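Local structure of Exo-beta-1,4-mannosidase (Rhizomucor miehei, 4LYP) at residues Y110-P114 with Y405-W409; T352-L356 with P417-Y421. The protein hydrolyses beta-1,4-linked mannosides as an exo-acting glycoside hydrolase family 5 enzyme with a TIM-barrel fold and also shows transglycosylation activity. All coordinates share one frame; numbering follows the deposited sequence.

How the interactions relate
Both contacts tie a barrel loop to the long connection between strands 386-394 and 423-424, and they show how the chemistry of such joints changes with depth. Interaction 1 is largely buried and joins that connection to the loop after strand 95-99; it relies on a guanidinium-to-carbonyl bond, a proline on a tyrosine face and a weak N-H to sulfur bond. Interaction 2 lies at the surface, meets the loop after strand 333-338, and has no direct hydrogen bond: aromatic packing and two bridging waters join its segments. The two touch where Val408 CG2 packs against His418 NE2 at 3.5 Å, and their segments alternate along the chain.

Interaction 1: Y110-P114 with Y405-W409; sequences YRMRP and YGMVW
Pro114 places its CD over one face of the Tyr405 ring, a CH-pi contact in which CD stands 3.8 Å from the ring centroid and only 14° off the normal. Its CG continues the overlap toward Tyr405 CE2. The peptide bond before Pro114 is cis, and the proline ring and the tyrosine side chain cross at about a right angle. The phenol end of Tyr405 is held separately, its OH bonded to the backbone oxygen of Cys73.

Arg113 works on the other end of the same tyrosine. With CG anti to the backbone N (chi1 -170°) and the chain bent at chi3, its NH1 reaches Tyr405 O at 2.8 Å. The carbonyl oxygen lies close to the guanidinium plane, whereas the donor is tilted 32° from the carbonyl plane. NE bonds to Asp106 O, so two backbone oxygens fix the rotation of the group.

Met407 packs against the Arg113 backbone, its CG 3.2 Å from Arg113 O, and is folded at chi2 and chi3. Arg113 N gives a weak hydrogen bond to Met407 SD at 3.4 Å, and the methyl CE rests 3.4 Å from Arg111 O. Beyond it the Trp409 indole meets Met112 at its edge, CH2 being 4.1 Å from CB. One water lies between the segments here, 2.9 Å from Arg113 O, and accepts from Trp409 NE1 at 3.1 Å.

In this TIM barrel, the contact pins the loop between strand 95-99 and helix 125-140 to the long connection between strands 386-394 and 423-424, while Asn67 of helix 65-69 touches Met112, Pro114 and Trp409, and Leu68 touches Trp409 as well.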
loop_
_atom_site.group_PDB
_atom_site.type_symbol
_atom_site.label_atom_id
_atom_site.label_comp_id
_atom_site.label_asym_id
_atom_site.label_seq_id
_atom_site.Cartn_x
_atom_site.Cartn_y
_atom_site.Cartn_z
ATOM N N TYR A 110 -10.087 -8.806 12.963
ATOM C CA TYR A 110 -9.081 -7.826 12.557
ATOM C C TYR A 110 -8.629 -7.987 11.112
ATOM O O TYR A 110 -7.576 -7.409 10.751
ATOM C CB TYR A 110 -7.853 -7.789 13.496
ATOM C CG TYR A 110 -8.215 -7.802 14.962
ATOM C CD1 TYR A 110 -9.085 -6.862 15.516
ATOM C CD2 TYR A 110 -7.764 -8.844 15.749
ATOM C CE1 TYR A 110 -9.478 -6.945 16.863
ATOM C CE2 TYR A 110 -8.107 -8.954 17.110
ATOM C CZ TYR A 110 -8.970 -8.044 17.632
ATOM O OH TYR A 110 -9.373 -8.135 18.946
ATOM N N ARG A 111 -9.353 -8.698 10.236
ATOM C CA ARG A 111 -8.860 -8.914 8.896
ATOM C C ARG A 111 -9.965 -8.861 7.850
ATOM O O ARG A 111 -11.180 -9.058 8.088
ATOM C CB ARG A 111 -8.073 -10.235 8.709
ATOM C CG ARG A 111 -8.921 -11.521 8.938
ATOM C CD ARG A 111 -8.138 -12.774 8.645
ATOM N NE ARG A 111 -7.103 -12.979 9.624
ATOM C CZ ARG A 111 -6.359 -14.109 9.700
ATOM N NH1 ARG A 111 -5.544 -14.274 10.708
ATOM N NH2 ARG A 111 -6.453 -14.985 8.702
ATOM N N MET A 112 -9.546 -8.659 6.602
ATOM C CA MET A 112 -10.427 -8.634 5.456
ATOM C C MET A 112 -11.194 -9.920 5.341
ATOM O O MET A 112 -10.631 -11.014 5.437
ATOM C CB MET A 112 -9.553 -8.510 4.213
ATOM C CG MET A 112 -8.803 -7.142 4.151
ATOM S SD MET A 112 -7.234 -7.163 3.202
ATOM C CE MET A 112 -7.769 -7.407 1.510
ATOM N N ARG A 113 -12.489 -9.811 5.088
ATOM C CA ARG A 113 -13.357 -10.964 4.955
ATOM C C ARG A 113 -14.348 -10.690 3.808
ATOM O O ARG A 113 -14.904 -9.588 3.735
ATOM C CB ARG A 113 -14.160 -11.213 6.271
ATOM C CG ARG A 113 -14.900 -12.548 6.285
ATOM C CD ARG A 113 -15.798 -12.718 7.483
ATOM N NE ARG A 113 -15.063 -12.768 8.729
ATOM C CZ ARG A 113 -15.163 -12.020 9.821
ATOM N NH1 ARG A 113 -16.005 -11.006 9.836
ATOM N NH2 ARG A 113 -14.429 -12.330 10.926
ATOM N N PRO A 114 -14.651 -11.670 2.963
ATOM C CA PRO A 114 -13.992 -12.977 2.933
ATOM C C PRO A 114 -12.546 -12.848 2.371
ATOM O O PRO A 114 -12.269 -11.937 1.548
ATOM C CB PRO A 114 -14.905 -13.811 1.981
ATOM C CG PRO A 114 -15.500 -12.758 1.045
ATOM C CD PRO A 114 -15.615 -11.492 1.849
ATOM N N TYR A 405 -20.557 -9.641 5.844
ATOM C CA TYR A 405 -19.262 -10.212 6.247
ATOM C C TYR A 405 -18.611 -9.430 7.362
ATOM O O TYR A 405 -17.488 -9.771 7.764
ATOM C CB TYR A 405 -18.332 -10.289 5.027
ATOM C CG TYR A 405 -18.786 -11.279 3.980
ATOM C CD1 TYR A 405 -19.574 -10.901 2.917
ATOM C CD2 TYR A 405 -18.385 -12.628 4.064
ATOM C CE1 TYR A 405 -19.956 -11.849 1.940
ATOM C CE2 TYR A 405 -18.728 -13.550 3.132
ATOM C CZ TYR A 405 -19.492 -13.140 2.049
ATOM O OH TYR A 405 -19.784 -14.073 1.066
ATOM N N GLY A 406 -19.273 -8.410 7.888
ATOM C CA GLY A 406 -18.683 -7.660 8.946
ATOM C C GLY A 406 -17.759 -6.511 8.570
ATOM O O GLY A 406 -17.100 -5.925 9.415
ATOM N N MET A 407 -17.768 -6.169 7.275
ATOM C CA MET A 407 -16.796 -5.159 6.786
ATOM C C MET A 407 -17.459 -3.801 6.643
ATOM O O MET A 407 -18.514 -3.689 5.998
ATOM C CB MET A 407 -16.275 -5.607 5.417
ATOM C CG MET A 407 -15.562 -6.930 5.460
ATOM S SD MET A 407 -13.919 -6.884 6.209
ATOM C CE MET A 407 -14.206 -7.505 7.870
ATOM N N VAL A 408 -16.802 -2.784 7.174
ATOM C CA VAL A 408 -17.103 -1.373 6.840
ATOM C C VAL A 408 -15.967 -0.969 5.934
ATOM O O VAL A 408 -14.889 -0.557 6.372
ATOM C CB VAL A 408 -17.198 -0.469 8.095
ATOM C CG1 VAL A 408 -17.492 0.987 7.667
ATOM C CG2 VAL A 408 -18.289 -0.958 9.024
ATOM N N TRP A 409 -16.179 -1.142 4.613
ATOM C CA TRP A 409 -15.073 -0.925 3.660
ATOM C C TRP A 409 -14.835 0.550 3.550
ATOM O O TRP A 409 -15.757 1.361 3.364
ATOM C CB TRP A 409 -15.410 -1.496 2.282
ATOM C CG TRP A 409 -15.409 -3.018 2.260
ATOM C CD1 TRP A 409 -16.443 -3.834 1.918
ATOM C CD2 TRP A 409 -14.276 -3.891 2.522
ATOM N NE1 TRP A 409 -16.068 -5.157 1.934
ATOM C CE2 TRP A 409 -14.726 -5.228 2.341
ATOM C CE3 TRP A 409 -12.949 -3.686 2.921
ATOM C CZ2 TRP A 409 -13.893 -6.335 2.537
ATOM C CZ3 TRP A 409 -12.148 -4.785 3.101
ATOM C CH2 TRP A 409 -12.595 -6.083 2.900
HETATM O O HOH W 1 -16.821 -8.124 2.159
#

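Interaction 2: T352-L356 with P417-Y421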
loop_
_atom_site.group_PDB
_atom_site.type_symbol
_atom_site.label_atom_id
_atom_site.label_comp_id
_atom_site.label_asym_id
_atom_site.label_seq_id
_atom_site.Cartn_x
_atom_site.Cartn_y
_atom_site.Cartn_z
ATOM N N THR A 352 -14.666 9.405 20.051
ATOM C CA THR A 352 -15.425 9.130 18.863
ATOM C C THR A 352 -15.330 10.299 17.847
ATOM O O THR A 352 -15.380 10.048 16.638
ATOM C CB THR A 352 -16.902 8.826 19.122
ATOM O OG1 THR A 352 -17.577 9.958 19.594
ATOM C CG2 THR A 352 -17.013 7.678 20.119
ATOM N N TYR A 353 -15.214 11.546 18.302
ATOM C CA TYR A 353 -15.173 12.695 17.439
ATOM C C TYR A 353 -14.036 12.603 16.456
ATOM O O TYR A 353 -14.168 13.037 15.291
ATOM C CB TYR A 353 -15.092 13.948 18.319
ATOM C CG TYR A 353 -14.876 15.243 17.587
ATOM C CD1 TYR A 353 -13.578 15.668 17.284
ATOM C CD2 TYR A 353 -15.961 16.040 17.183
ATOM C CE1 TYR A 353 -13.343 16.836 16.651
ATOM C CE2 TYR A 353 -15.718 17.231 16.487
ATOM C CZ TYR A 353 -14.427 17.608 16.228
ATOM O OH TYR A 353 -14.170 18.759 15.535
ATOM N N LYS A 354 -12.906 11.999 16.819
ATOM C CA LYS A 354 -11.734 11.864 15.983
ATOM C C LYS A 354 -12.039 11.160 14.705
ATOM O O LYS A 354 -11.388 11.388 13.679
ATOM C CB LYS A 354 -10.651 11.074 16.784
ATOM C CG LYS A 354 -9.406 10.709 15.989
ATOM C CD LYS A 354 -8.377 10.108 16.932
ATOM C CE LYS A 354 -7.116 9.648 16.193
ATOM N NZ LYS A 354 -6.195 9.053 17.197
ATOM N N TYR A 355 -13.032 10.240 14.699
ATOM C CA TYR A 355 -13.294 9.366 13.563
ATOM C C TYR A 355 -14.566 9.748 12.789
ATOM O O TYR A 355 -14.876 9.075 11.849
ATOM C CB TYR A 355 -13.377 7.887 14.039
ATOM C CG TYR A 355 -12.121 7.497 14.779
ATOM C CD1 TYR A 355 -10.916 7.317 14.085
ATOM C CD2 TYR A 355 -12.103 7.330 16.119
ATOM C CE1 TYR A 355 -9.743 7.010 14.774
ATOM C CE2 TYR A 355 -10.944 7.020 16.829
ATOM C CZ TYR A 355 -9.739 6.884 16.158
ATOM O OH TYR A 355 -8.552 6.566 16.759
ATOM N N LEU A 356 -15.246 10.821 13.217
ATOM C CA LEU A 356 -16.458 11.186 12.454
ATOM C C LEU A 356 -16.072 11.844 11.136
ATOM O O LEU A 356 -15.236 12.753 11.086
ATOM C CB LEU A 356 -17.293 12.181 13.273
ATOM C CG LEU A 356 -17.955 11.598 14.560
ATOM C CD1 LEU A 356 -18.665 12.724 15.254
ATOM C CD2 LEU A 356 -18.935 10.491 14.177
ATOM N N PRO A 417 -9.316 1.693 13.808
ATOM C CA PRO A 417 -10.639 2.310 13.856
ATOM C C PRO A 417 -11.093 2.727 12.484
ATOM O O PRO A 417 -10.356 3.393 11.707
ATOM C CB PRO A 417 -10.420 3.514 14.787
ATOM C CG PRO A 417 -9.235 3.111 15.629
ATOM C CD PRO A 417 -8.327 2.340 14.669
ATOM N N HIS A 418 -12.352 2.482 12.146
ATOM C CA HIS A 418 -12.891 2.955 10.897
ATOM C C HIS A 418 -12.760 4.448 10.861
ATOM O O HIS A 418 -13.169 5.152 11.782
ATOM C CB HIS A 418 -14.371 2.577 10.709
ATOM C CG HIS A 418 -14.659 1.140 10.860
ATOM N ND1 HIS A 418 -13.857 0.099 10.429
ATOM C CD2 HIS A 418 -15.804 0.548 11.398
ATOM C CE1 HIS A 418 -14.471 -1.075 10.702
ATOM N NE2 HIS A 418 -15.642 -0.786 11.316
ATOM N N GLY A 419 -12.271 5.008 9.734
ATOM C CA GLY A 419 -12.231 6.442 9.560
ATOM C C GLY A 419 -11.032 7.135 10.126
ATOM O O GLY A 419 -10.963 8.374 10.075
ATOM N N TRP A 420 -10.022 6.413 10.625
ATOM C CA TRP A 420 -8.825 7.067 11.142
ATOM C C TRP A 420 -8.138 7.955 10.084
ATOM O O TRP A 420 -7.936 9.159 10.328
ATOM C CB TRP A 420 -7.868 6.014 11.691
ATOM C CG TRP A 420 -6.668 6.491 12.436
ATOM C CD1 TRP A 420 -6.412 7.786 12.922
ATOM C CD2 TRP A 420 -5.543 5.700 12.820
ATOM N NE1 TRP A 420 -5.207 7.802 13.589
ATOM C CE2 TRP A 420 -4.657 6.546 13.538
ATOM C CE3 TRP A 420 -5.173 4.361 12.624
ATOM C CZ2 TRP A 420 -3.444 6.083 14.090
ATOM C CZ3 TRP A 420 -3.954 3.918 13.157
ATOM C CH2 TRP A 420 -3.121 4.744 13.860
ATOM N N TYR A 421 -7.795 7.355 8.954
ATOM C CA TYR A 421 -6.941 8.028 7.973
ATOM C C TYR A 421 -7.663 8.193 6.625
ATOM O O TYR A 421 -7.139 8.914 5.753
ATOM C CB TYR A 421 -5.659 7.193 7.759
ATOM C CG TYR A 421 -4.690 7.236 8.934
ATOM C CD1 TYR A 421 -4.399 8.444 9.530
ATOM C CD2 TYR A 421 -4.055 6.097 9.370
ATOM C CE1 TYR A 421 -3.411 8.521 10.541
ATOM C CE2 TYR A 421 -3.069 6.157 10.331
ATOM C CZ TYR A 421 -2.741 7.382 10.886
ATOM O OH TYR A 421 -1.710 7.543 11.829
HETATM O O HOH W 2 -8.946 10.560 12.521
HETATM O O HOH W 3 -13.676 9.337 9.453
#
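Tyr355 and Trp420 form an offset edge-to-face pair between two loops of the TIM barrel, one between strand 333-338 and helix 362-380, the other, between strands 386-394 and 423-424, folded as a type II beta turn from Pro417 to Trp420. The tyrosine edge is directed at the indole face, planes 77° apart, and its CE1 lies 3.7 Å from Trp420 CB. Chi1 of -56° sets Tyr355 CG beside its own backbone N, and the ring slots between Lys354 CG, over the centre of one face, and Pro417 CB, over the opposite face and 3.8 Å from the centroid.

Lys354 is fully extended and runs alongside Trp420. Its CE comes 3.7 Å from Trp420 NE1, and Glu295 links both polar ends, OE2 in a salt bridge to NZ and OE1 accepting from NE1. The Trp420 side chain lies about 6 Å from a bound guanidine; Tyr421 OH bonds to Asn296 of a guanidine pocket.

Gly419 sits third in the turn at phi 85°, where a CB would jam against His418 O and Tyr355 O. One water donates to Lys354 O and Trp420 O, another to Tyr355 O at 2.7 Å and Gly419 O at 2.9 Å.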